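Local coordinates for protein beta-glucosidase (Chaetomella raphigera, PDB 6JXG) that probably hydrolyses terminal, non-reducing beta-D-glucosyl residues, releasing beta-D-glucose, as a secreted glycoside hydrolase of family 3 in cellulose breakdown, at residues Ile114-Glu119 with Gly159-Thr164; Arg122-Phe127 with Ala438-Gly443; Phe582-Leu587 with Asp703-Gly708. One frame throughout, in Å; residues are numbered along the deposited sequence.

Interaction 1: Ile114-Glu119 with Gly159-Thr164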
loop_
_atom_site.group_PDB
_atom_site.type_symbol
_atom_site.label_atom_id
_atom_site.label_comp_id
_atom_site.label_asym_id
_atom_site.label_seq_id
_atom_site.Cartn_x
_atom_site.Cartn_y
_atom_site.Cartn_z
ATOM N N ILE A 114 -4.320 -0.892 -6.849
ATOM C CA ILE A 114 -5.005 -1.310 -5.622
ATOM C C ILE A 114 -4.823 -2.822 -5.437
ATOM O O ILE A 114 -4.853 -3.325 -4.306
ATOM C CB ILE A 114 -6.508 -0.930 -5.573
ATOM C CG1 ILE A 114 -7.351 -1.728 -6.574
ATOM C CG2 ILE A 114 -6.748 0.586 -5.758
ATOM C CD1 ILE A 114 -8.877 -1.425 -6.442
ATOM N N GLY A 115 -4.621 -3.563 -6.548
ATOM C CA GLY A 115 -4.452 -4.997 -6.512
ATOM C C GLY A 115 -5.706 -5.811 -6.876
ATOM O O GLY A 115 -5.902 -6.849 -6.315
ATOM N N LYS A 116 -6.493 -5.324 -7.850
ATOM C CA LYS A 116 -7.672 -6.000 -8.379
ATOM C C LYS A 116 -7.341 -7.391 -8.951
ATOM O O LYS A 116 -8.229 -8.290 -8.952
ATOM C CB LYS A 116 -8.358 -5.147 -9.472
ATOM C CG LYS A 116 -8.624 -5.920 -10.782
ATOM C CD LYS A 116 -8.524 -5.026 -11.906
ATOM C CE LYS A 116 -7.979 -5.492 -13.200
ATOM N NZ LYS A 116 -8.907 -6.128 -14.128
ATOM N N ILE A 117 -6.103 -7.555 -9.411
ATOM C CA ILE A 117 -5.590 -8.846 -9.953
ATOM C C ILE A 117 -4.646 -9.445 -8.947
ATOM O O ILE A 117 -3.549 -8.903 -8.695
ATOM C CB ILE A 117 -4.881 -8.697 -11.324
ATOM C CG1 ILE A 117 -5.815 -8.061 -12.346
ATOM C CG2 ILE A 117 -4.287 -10.026 -11.766
ATOM C CD1 ILE A 117 -5.130 -7.548 -13.572
ATOM N N PRO A 118 -5.045 -10.569 -8.340
ATOM C CA PRO A 118 -4.255 -11.061 -7.187
ATOM C C PRO A 118 -2.778 -11.416 -7.515
ATOM O O PRO A 118 -1.888 -11.332 -6.626
ATOM C CB PRO A 118 -5.053 -12.263 -6.705
ATOM C CG PRO A 118 -5.900 -12.648 -7.863
ATOM C CD PRO A 118 -6.186 -11.437 -8.680
ATOM N N GLU A 119 -2.531 -11.771 -8.768
ATOM C CA GLU A 119 -1.208 -12.114 -9.231
ATOM C C GLU A 119 -0.316 -10.899 -9.491
ATOM O O GLU A 119 0.894 -11.045 -9.690
ATOM C CB GLU A 119 -1.254 -12.874 -10.578
ATOM C CG GLU A 119 -1.923 -14.246 -10.480
ATOM C CD GLU A 119 -3.447 -14.221 -10.661
ATOM O OE1 GLU A 119 -4.071 -13.130 -10.698
ATOM O OE2 GLU A 119 -4.053 -15.372 -10.720
ATOM N N GLY A 159 -4.819 2.944 -13.163
ATOM C CA GLY A 159 -5.088 1.724 -13.930
ATOM C C GLY A 159 -3.892 0.869 -14.252
ATOM O O GLY A 159 -3.974 0.029 -15.150
ATOM N N ASN A 160 -2.774 1.031 -13.522
ATOM C CA ASN A 160 -1.576 0.157 -13.713
ATOM C C ASN A 160 -1.712 -1.032 -12.777
ATOM O O ASN A 160 -1.043 -1.154 -11.763
ATOM C CB ASN A 160 -0.348 0.988 -13.455
ATOM C CG ASN A 160 0.944 0.227 -13.541
ATOM O OD1 ASN A 160 1.050 -0.812 -14.248
ATOM N ND2 ASN A 160 1.941 0.753 -12.876
ATOM N N GLU A 161 -2.668 -1.888 -13.109
ATOM C CA GLU A 161 -3.071 -3.009 -12.249
ATOM C C GLU A 161 -2.299 -4.295 -12.580
ATOM O O GLU A 161 -2.586 -5.316 -11.994
ATOM C CB GLU A 161 -4.594 -3.173 -12.285
ATOM C CG GLU A 161 -5.328 -1.961 -11.681
ATOM C CD GLU A 161 -5.194 -1.910 -10.146
ATOM O OE1 GLU A 161 -5.017 -3.031 -9.552
ATOM O OE2 GLU A 161 -5.283 -0.756 -9.557
ATOM N N GLN A 162 -1.420 -4.252 -13.583
ATOM C CA GLN A 162 -0.489 -5.378 -13.854
ATOM C C GLN A 162 0.818 -4.879 -14.425
ATOM O O GLN A 162 0.868 -3.847 -15.089
ATOM C CB GLN A 162 -1.102 -6.429 -14.791
ATOM C CG GLN A 162 -1.429 -5.856 -16.195
ATOM C CD GLN A 162 -2.051 -6.930 -17.086
ATOM O OE1 GLN A 162 -3.086 -7.519 -16.725
ATOM N NE2 GLN A 162 -1.378 -7.255 -18.172
ATOM N N GLU A 163 1.884 -5.658 -14.204
ATOM C CA GLU A 163 3.211 -5.322 -14.700
ATOM C C GLU A 163 3.427 -5.783 -16.157
ATOM O O GLU A 163 4.138 -5.145 -16.933
ATOM C CB GLU A 163 4.284 -5.958 -13.824
ATOM C CG GLU A 163 4.300 -5.314 -12.448
ATOM C CD GLU A 163 4.518 -3.834 -12.580
ATOM O OE1 GLU A 163 5.679 -3.405 -12.836
ATOM O OE2 GLU A 163 3.504 -3.077 -12.489
ATOM N N THR A 164 2.770 -6.881 -16.507
ATOM C CA THR A 164 2.797 -7.395 -17.865
ATOM C C THR A 164 2.303 -6.350 -18.883
ATOM O O THR A 164 1.146 -5.826 -18.831
ATOM C CB THR A 164 1.994 -8.699 -17.967
ATOM O OG1 THR A 164 2.536 -9.690 -17.068
ATOM C CG2 THR A 164 2.070 -9.270 -19.436
HETATM O O HOH W 1 -3.967 -5.580 -9.752
#
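Glu161 reaches across from 159-164 and lays its carboxylate against the backbone of 114-119, where it collects the N-H groups of three successive residues. Its CG stands beside its own backbone N, and a bend at chi2 (-73°) brings the acid round to them. Glu161 OE2 takes the amide of Ile114 on its syn lone pair (N to OE2 2.9 Å). Glu161 OE1 takes two amides: the N of Gly115 meets its syn lone pair at 3.1 Å, while the N of Lys116 comes at 3.2 Å from above the carboxylate plane. The N-H of the next residue is served indirectly. Water 1 accepts from Ile117 N at 2.9 Å and gives its protons to the carbonyl O of Glu161 and, as a third donor there, to Glu161 OE1. The turn that lines up these amides depends on Gly115, whose positive phi (100°) would press a side chain against the Ile114 carbonyl. Ile117 adds van der Waals contact, its CD1 resting 3.7 Å from the carbonyl O of Glu161. Lys116 sends its ammonium elsewhere, to Asp549 and Glu553. Both segments are loops following neighbouring parallel strands, 105-106 and 151-157, of the TIM-barrel domain. With so many donors gathered on one buried acid, Glu161 is probably ionised, its charge spread over backbone amides that fix the loop's course.

Interaction 2: Arg122-Phe127 with Ala438-Gly443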
loop_
_atom_site.group_PDB
_atom_site.type_symbol
_atom_site.label_atom_id
_atom_site.label_comp_id
_atom_site.label_asym_id
_atom_site.label_seq_id
_atom_site.Cartn_x
_atom_site.Cartn_y
_atom_site.Cartn_z
ATOM N N ARG A 122 3.087 -5.773 -8.138
ATOM C CA ARG A 122 3.412 -4.677 -7.215
ATOM C C ARG A 122 2.360 -4.440 -6.129
ATOM O O ARG A 122 2.417 -3.450 -5.384
ATOM C CB ARG A 122 3.617 -3.414 -8.011
ATOM C CG ARG A 122 4.815 -3.508 -8.939
ATOM C CD ARG A 122 4.950 -2.201 -9.716
ATOM N NE ARG A 122 5.587 -1.186 -8.823
ATOM C CZ ARG A 122 5.989 0.025 -9.212
ATOM N NH1 ARG A 122 5.775 0.430 -10.453
ATOM N NH2 ARG A 122 6.585 0.834 -8.347
ATOM N N ASN A 123 1.436 -5.355 -5.987
ATOM C CA ASN A 123 0.287 -5.102 -5.089
ATOM C C ASN A 123 0.678 -4.954 -3.626
ATOM O O ASN A 123 0.125 -4.169 -2.916
ATOM C CB ASN A 123 -0.795 -6.195 -5.246
ATOM C CG ASN A 123 -1.393 -6.238 -6.621
ATOM O OD1 ASN A 123 -1.248 -5.322 -7.391
ATOM N ND2 ASN A 123 -2.158 -7.294 -6.897
ATOM N N TRP A 124 1.681 -5.684 -3.230
ATOM C CA TRP A 124 2.359 -5.529 -1.921
ATOM C C TRP A 124 2.859 -4.140 -1.544
ATOM O O TRP A 124 2.900 -3.791 -0.325
ATOM C CB TRP A 124 3.511 -6.545 -1.775
ATOM C CG TRP A 124 4.564 -6.415 -2.776
ATOM C CD1 TRP A 124 4.585 -6.962 -4.013
ATOM C CD2 TRP A 124 5.705 -5.538 -2.689
ATOM N NE1 TRP A 124 5.749 -6.570 -4.675
ATOM C CE2 TRP A 124 6.435 -5.679 -3.878
ATOM C CE3 TRP A 124 6.205 -4.697 -1.688
ATOM C CZ2 TRP A 124 7.667 -4.995 -4.112
ATOM C CZ3 TRP A 124 7.434 -3.978 -1.919
ATOM C CH2 TRP A 124 8.146 -4.147 -3.114
ATOM N N GLU A 125 3.140 -3.307 -2.545
ATOM C CA GLU A 125 3.525 -1.938 -2.264
ATOM C C GLU A 125 2.356 -1.063 -1.818
ATOM O O GLU A 125 2.552 -0.006 -1.158
ATOM C CB GLU A 125 4.097 -1.265 -3.527
ATOM C CG GLU A 125 5.309 -1.905 -4.185
ATOM C CD GLU A 125 6.127 -0.937 -5.012
ATOM O OE1 GLU A 125 6.548 0.144 -4.488
ATOM O OE2 GLU A 125 6.411 -1.252 -6.194
ATOM N N GLY A 126 1.152 -1.498 -2.192
ATOM C CA GLY A 126 -0.070 -0.768 -1.977
ATOM C C GLY A 126 -0.819 -1.108 -0.691
ATOM O O GLY A 126 -0.263 -1.656 0.228
ATOM N N PHE A 127 -2.111 -0.720 -0.674
ATOM C CA PHE A 127 -2.923 -0.660 0.521
ATOM C C PHE A 127 -4.276 -1.366 0.359
ATOM O O PHE A 127 -5.299 -0.966 0.945
ATOM C CB PHE A 127 -3.166 0.807 0.928
ATOM C CG PHE A 127 -1.962 1.497 1.508
ATOM C CD1 PHE A 127 -1.115 0.854 2.467
ATOM C CD2 PHE A 127 -1.754 2.840 1.228
ATOM C CE1 PHE A 127 -0.071 1.551 3.055
ATOM C CE2 PHE A 127 -0.682 3.528 1.824
ATOM C CZ PHE A 127 0.135 2.902 2.703
ATOM N N ALA A 438 5.858 -16.544 -1.113
ATOM C CA ALA A 438 5.552 -16.223 -2.475
ATOM C C ALA A 438 5.969 -14.773 -2.742
ATOM O O ALA A 438 5.722 -13.923 -1.911
ATOM C CB ALA A 438 4.080 -16.441 -2.806
ATOM N N ASP A 439 6.605 -14.514 -3.890
ATOM C CA ASP A 439 7.202 -13.233 -4.152
ATOM C C ASP A 439 6.762 -12.674 -5.481
ATOM O O ASP A 439 6.193 -13.360 -6.315
ATOM C CB ASP A 439 8.757 -13.385 -4.062
ATOM C CG ASP A 439 9.509 -12.108 -3.852
ATOM O OD1 ASP A 439 8.885 -11.037 -3.580
ATOM O OD2 ASP A 439 10.802 -12.203 -3.947
ATOM N N SER A 440 7.029 -11.386 -5.671
ATOM C CA SER A 440 6.739 -10.735 -6.944
ATOM C C SER A 440 7.349 -9.335 -6.854
ATOM O O SER A 440 7.849 -8.909 -5.816
ATOM C CB SER A 440 5.206 -10.689 -7.216
ATOM O OG SER A 440 4.475 -9.780 -6.385
ATOM N N GLY A 441 7.221 -8.610 -7.935
ATOM C CA GLY A 441 7.809 -7.293 -8.038
ATOM C C GLY A 441 7.489 -6.552 -9.301
ATOM O O GLY A 441 6.621 -6.939 -10.103
ATOM N N GLU A 442 8.178 -5.425 -9.446
ATOM C CA GLU A 442 8.029 -4.576 -10.564
ATOM C C GLU A 442 8.504 -5.249 -11.870
ATOM O O GLU A 442 9.445 -6.042 -11.893
ATOM C CB GLU A 442 8.807 -3.255 -10.298
ATOM C CG GLU A 442 8.542 -2.202 -11.343
ATOM C CD GLU A 442 9.154 -0.839 -10.999
ATOM O OE1 GLU A 442 9.098 0.054 -11.877
ATOM O OE2 GLU A 442 9.501 -0.631 -9.827
ATOM N N GLY A 443 7.816 -4.942 -12.925
ATOM C CA GLY A 443 8.061 -5.632 -14.196
ATOM C C GLY A 443 9.284 -5.220 -15.019
ATOM O O GLY A 443 9.195 -5.225 -16.227
HETATM O O HOH W 2 7.259 2.612 -11.495
#
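Arg122 and Glu442 run side by side and point the same way, their flat ends stacked like two plates: guanidinium and carboxylate planes are only 5° apart. Glu442 OE2 sits over the centre of the guanidinium, 3.6 Å from Arg122 NH2, so this salt bridge works by charge alone, with no N-H aimed at the oxygen. The edge of the same guanidinium is given to Glu125, whose OE2 lies in its plane and takes both NE (2.8 Å) and NH2 (3.0 Å) of Arg122. The bend of Arg122 at chi3 (79°) helps set that plane, face to Glu442 and edge to Glu125, and water 2 links NH1 to Glu442 OE1. The one-turn 3-10 segment 123-125 brings Glu125 back to Arg122 and belongs to the TIM-barrel domain, while 438-443 follows a strand of the C-terminal domain, so the stack spans the seam between them. An alanine here would remove the cation shared by Glu125 and Glu442, whose OE2 atoms, 4.8 Å apart, would probably repel each other and weaken the joint. Farther along, Trp124 turns its ring edge to Gly441 CA, and CD1 lies 3.7 Å from Ser440 OG, which bonds to Gly121 O. Glu442 has further partners in Ser385, at OE2, and Arg166, at OE1.

Interaction 3: Phe582-Leu587 with Asp703-Gly708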
loop_
_atom_site.group_PDB
_atom_site.type_symbol
_atom_site.label_atom_id
_atom_site.label_comp_id
_atom_site.label_asym_id
_atom_site.label_seq_id
_atom_site.Cartn_x
_atom_site.Cartn_y
_atom_site.Cartn_z
ATOM N N PHE A 582 -13.955 -12.602 20.816
ATOM C CA PHE A 582 -14.658 -11.375 21.058
ATOM C C PHE A 582 -16.158 -11.532 20.760
ATOM O O PHE A 582 -16.586 -12.285 19.870
ATOM C CB PHE A 582 -14.072 -10.313 20.136
ATOM C CG PHE A 582 -12.639 -10.086 20.357
ATOM C CD1 PHE A 582 -12.216 -9.177 21.306
ATOM C CD2 PHE A 582 -11.700 -10.760 19.607
ATOM C CE1 PHE A 582 -10.841 -8.959 21.512
ATOM C CE2 PHE A 582 -10.352 -10.567 19.811
ATOM C CZ PHE A 582 -9.928 -9.656 20.756
ATOM N N GLN A 583 -16.943 -10.816 21.538
ATOM C CA GLN A 583 -18.383 -10.758 21.377
ATOM C C GLN A 583 -18.839 -9.340 21.147
ATOM O O GLN A 583 -18.278 -8.418 21.709
ATOM C CB GLN A 583 -19.082 -11.326 22.592
ATOM C CG GLN A 583 -18.917 -12.842 22.662
ATOM C CD GLN A 583 -19.330 -13.380 24.010
ATOM O OE1 GLN A 583 -19.593 -12.619 24.939
ATOM N NE2 GLN A 583 -19.342 -14.695 24.136
ATOM N N TYR A 584 -19.834 -9.177 20.293
ATOM C CA TYR A 584 -20.234 -7.850 19.876
ATOM C C TYR A 584 -21.680 -7.620 20.318
ATOM O O TYR A 584 -22.483 -8.535 20.235
ATOM C CB TYR A 584 -20.212 -7.789 18.381
ATOM C CG TYR A 584 -18.887 -7.698 17.690
ATOM C CD1 TYR A 584 -18.610 -6.624 16.829
ATOM C CD2 TYR A 584 -17.971 -8.728 17.779
ATOM C CE1 TYR A 584 -17.432 -6.562 16.099
ATOM C CE2 TYR A 584 -16.752 -8.624 17.119
ATOM C CZ TYR A 584 -16.516 -7.568 16.262
ATOM O OH TYR A 584 -15.317 -7.446 15.635
ATOM N N SER A 585 -22.017 -6.429 20.749
ATOM C CA SER A 585 -23.379 -6.107 21.071
ATOM C C SER A 585 -23.602 -4.597 20.975
ATOM O O SER A 585 -22.701 -3.829 20.629
ATOM C CB SER A 585 -23.730 -6.601 22.467
ATOM O OG SER A 585 -22.940 -5.953 23.420
ATOM N N GLN A 586 -24.815 -4.193 21.321
ATOM C CA GLN A 586 -25.161 -2.782 21.494
ATOM C C GLN A 586 -24.889 -1.896 20.279
ATOM O O GLN A 586 -24.164 -0.914 20.350
ATOM C CB GLN A 586 -24.468 -2.263 22.754
ATOM C CG GLN A 586 -25.093 -2.875 24.013
ATOM C CD GLN A 586 -24.658 -2.189 25.289
ATOM O OE1 GLN A 586 -24.597 -0.939 25.359
ATOM N NE2 GLN A 586 -24.360 -2.979 26.309
ATOM N N LEU A 587 -25.463 -2.233 19.137
ATOM C CA LEU A 587 -25.226 -1.425 17.972
ATOM C C LEU A 587 -25.996 -0.130 18.129
ATOM O O LEU A 587 -27.137 -0.167 18.506
ATOM C CB LEU A 587 -25.830 -2.120 16.798
ATOM C CG LEU A 587 -25.373 -2.042 15.373
ATOM C CD1 LEU A 587 -26.526 -1.979 14.441
ATOM C CD2 LEU A 587 -24.319 -1.076 15.006
ATOM N N ASP A 703 -18.095 -12.544 8.876
ATOM C CA ASP A 703 -18.464 -12.794 10.288
ATOM C C ASP A 703 -19.206 -11.575 10.900
ATOM O O ASP A 703 -18.669 -10.760 11.685
ATOM C CB ASP A 703 -17.227 -13.194 11.039
ATOM C CG ASP A 703 -17.481 -13.636 12.442
ATOM O OD1 ASP A 703 -18.663 -13.800 12.792
ATOM O OD2 ASP A 703 -16.526 -13.846 13.229
ATOM N N ILE A 704 -20.420 -11.409 10.401
ATOM C CA ILE A 704 -21.246 -10.307 10.738
ATOM C C ILE A 704 -22.030 -10.663 11.998
ATOM O O ILE A 704 -22.765 -11.676 12.059
ATOM C CB ILE A 704 -22.202 -9.960 9.600
ATOM C CG1 ILE A 704 -21.422 -9.523 8.330
ATOM C CG2 ILE A 704 -23.122 -8.844 10.063
ATOM C CD1 ILE A 704 -20.486 -8.339 8.533
ATOM N N ARG A 705 -21.880 -9.812 12.998
ATOM C CA ARG A 705 -22.424 -10.075 14.278
ATOM C C ARG A 705 -23.626 -9.182 14.579
ATOM O O ARG A 705 -24.412 -9.553 15.413
ATOM C CB ARG A 705 -21.392 -9.825 15.359
ATOM C CG ARG A 705 -20.112 -10.599 15.126
ATOM C CD ARG A 705 -20.260 -12.081 15.438
ATOM N NE ARG A 705 -18.927 -12.674 15.343
ATOM C CZ ARG A 705 -18.029 -12.715 16.322
ATOM N NH1 ARG A 705 -18.312 -12.344 17.568
ATOM N NH2 ARG A 705 -16.845 -13.231 16.081
ATOM N N LEU A 706 -23.692 -8.003 13.992
ATOM C CA LEU A 706 -24.763 -7.058 14.309
ATOM C C LEU A 706 -25.292 -6.488 13.028
ATOM O O LEU A 706 -24.580 -6.322 12.014
ATOM C CB LEU A 706 -24.281 -5.958 15.253
ATOM C CG LEU A 706 -23.545 -6.366 16.515
ATOM C CD1 LEU A 706 -22.723 -5.206 17.031
ATOM C CD2 LEU A 706 -24.550 -6.888 17.540
ATOM N N GLN A 707 -26.562 -6.159 13.056
ATOM C CA GLN A 707 -27.161 -5.580 11.880
ATOM C C GLN A 707 -28.083 -4.450 12.287
ATOM O O GLN A 707 -28.743 -4.490 13.333
ATOM C CB GLN A 707 -27.909 -6.679 11.129
ATOM C CG GLN A 707 -28.664 -6.253 9.880
ATOM C CD GLN A 707 -30.079 -5.720 10.117
ATOM O OE1 GLN A 707 -30.836 -6.189 10.957
ATOM N NE2 GLN A 707 -30.426 -4.703 9.377
ATOM N N GLY A 708 -28.119 -3.421 11.468
ATOM C CA GLY A 708 -29.009 -2.311 11.729
ATOM C C GLY A 708 -29.244 -1.573 10.454
ATOM O O GLY A 708 -28.858 -2.013 9.411
HETATM O O HOH W 3 -14.065 -13.895 18.045
HETATM O O HOH W 4 -20.789 -11.556 19.005
#
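Strands 582-587 and 704-708 run almost exactly parallel, 7° between their directions and 6.6 Å between their axes, yet they belong to different sheets and meet through side chains. Each is an outermost strand of its sheet, 582-591 in a three-stranded one and 704-711 in a four-stranded one, and they face each other along one margin of the fibronectin type III-like sandwich. A classic beta bulge, in which Arg705 and Leu706 both face Val697, lets these two consecutive residues point toward strand 582-587. Arg705 carries most of the polar work. With CG anti to its carbonyl carbon (chi1 -54°), that atom lies over a face of the Tyr584 ring, 4.2 Å from the ring centroid in a CH-pi contact; the bend at chi2 then directs the guanidinium to its partners, steeply inclined to that ring. NH1 donates to the carbonyl O of Phe582 at 2.9 Å, nearly straight and within the guanidinium plane. On the other flank, NE and NH2 grip the two oxygens of Asp703 in a side-on salt bridge, NE to OD1 being 2.8 Å. Water 4 joins NH1 to the backbone N of Tyr584, and the Tyr584 hydroxyl bonds to Glu630. Beyond the arginine the contact turns apolar. Leu706 CD1 lies near the edge of the Tyr584 ring, 3.8 Å from Tyr584 CB. Leu587 slides past Leu706 in the opposite direction, CG to CB 4.1 Å, and its CD1 lies 3.5 Å from the carbonyl O of Gln707. A side chain at Gly708 would start on top of that methyl. The one direct hydrogen bond between the strands thus comes from an arginine held at its edge by acid, carbonyl and water, with leucines packing alongside.

In the fold
Interactions 1 and 2 share the loop between strand 105-106 and helix 131-147, are almost entirely buried, and touch: Glu163 probably bonds to the backbone N of Gly443, and Ile117 O to the side chain of Asn123. Interaction 1 joins two loops within the barrel domain, with backbone amides solvating an acid that is probably ionised; interaction 2 joins that domain to the C-terminal one, with side-chain charges stacked on each other. Interaction 3 lies apart, its centre about 34 Å from either, at the partly exposed margin of the beta-sandwich. There strands replace loops, and aliphatic packing shares the work with one arginine and ordered water.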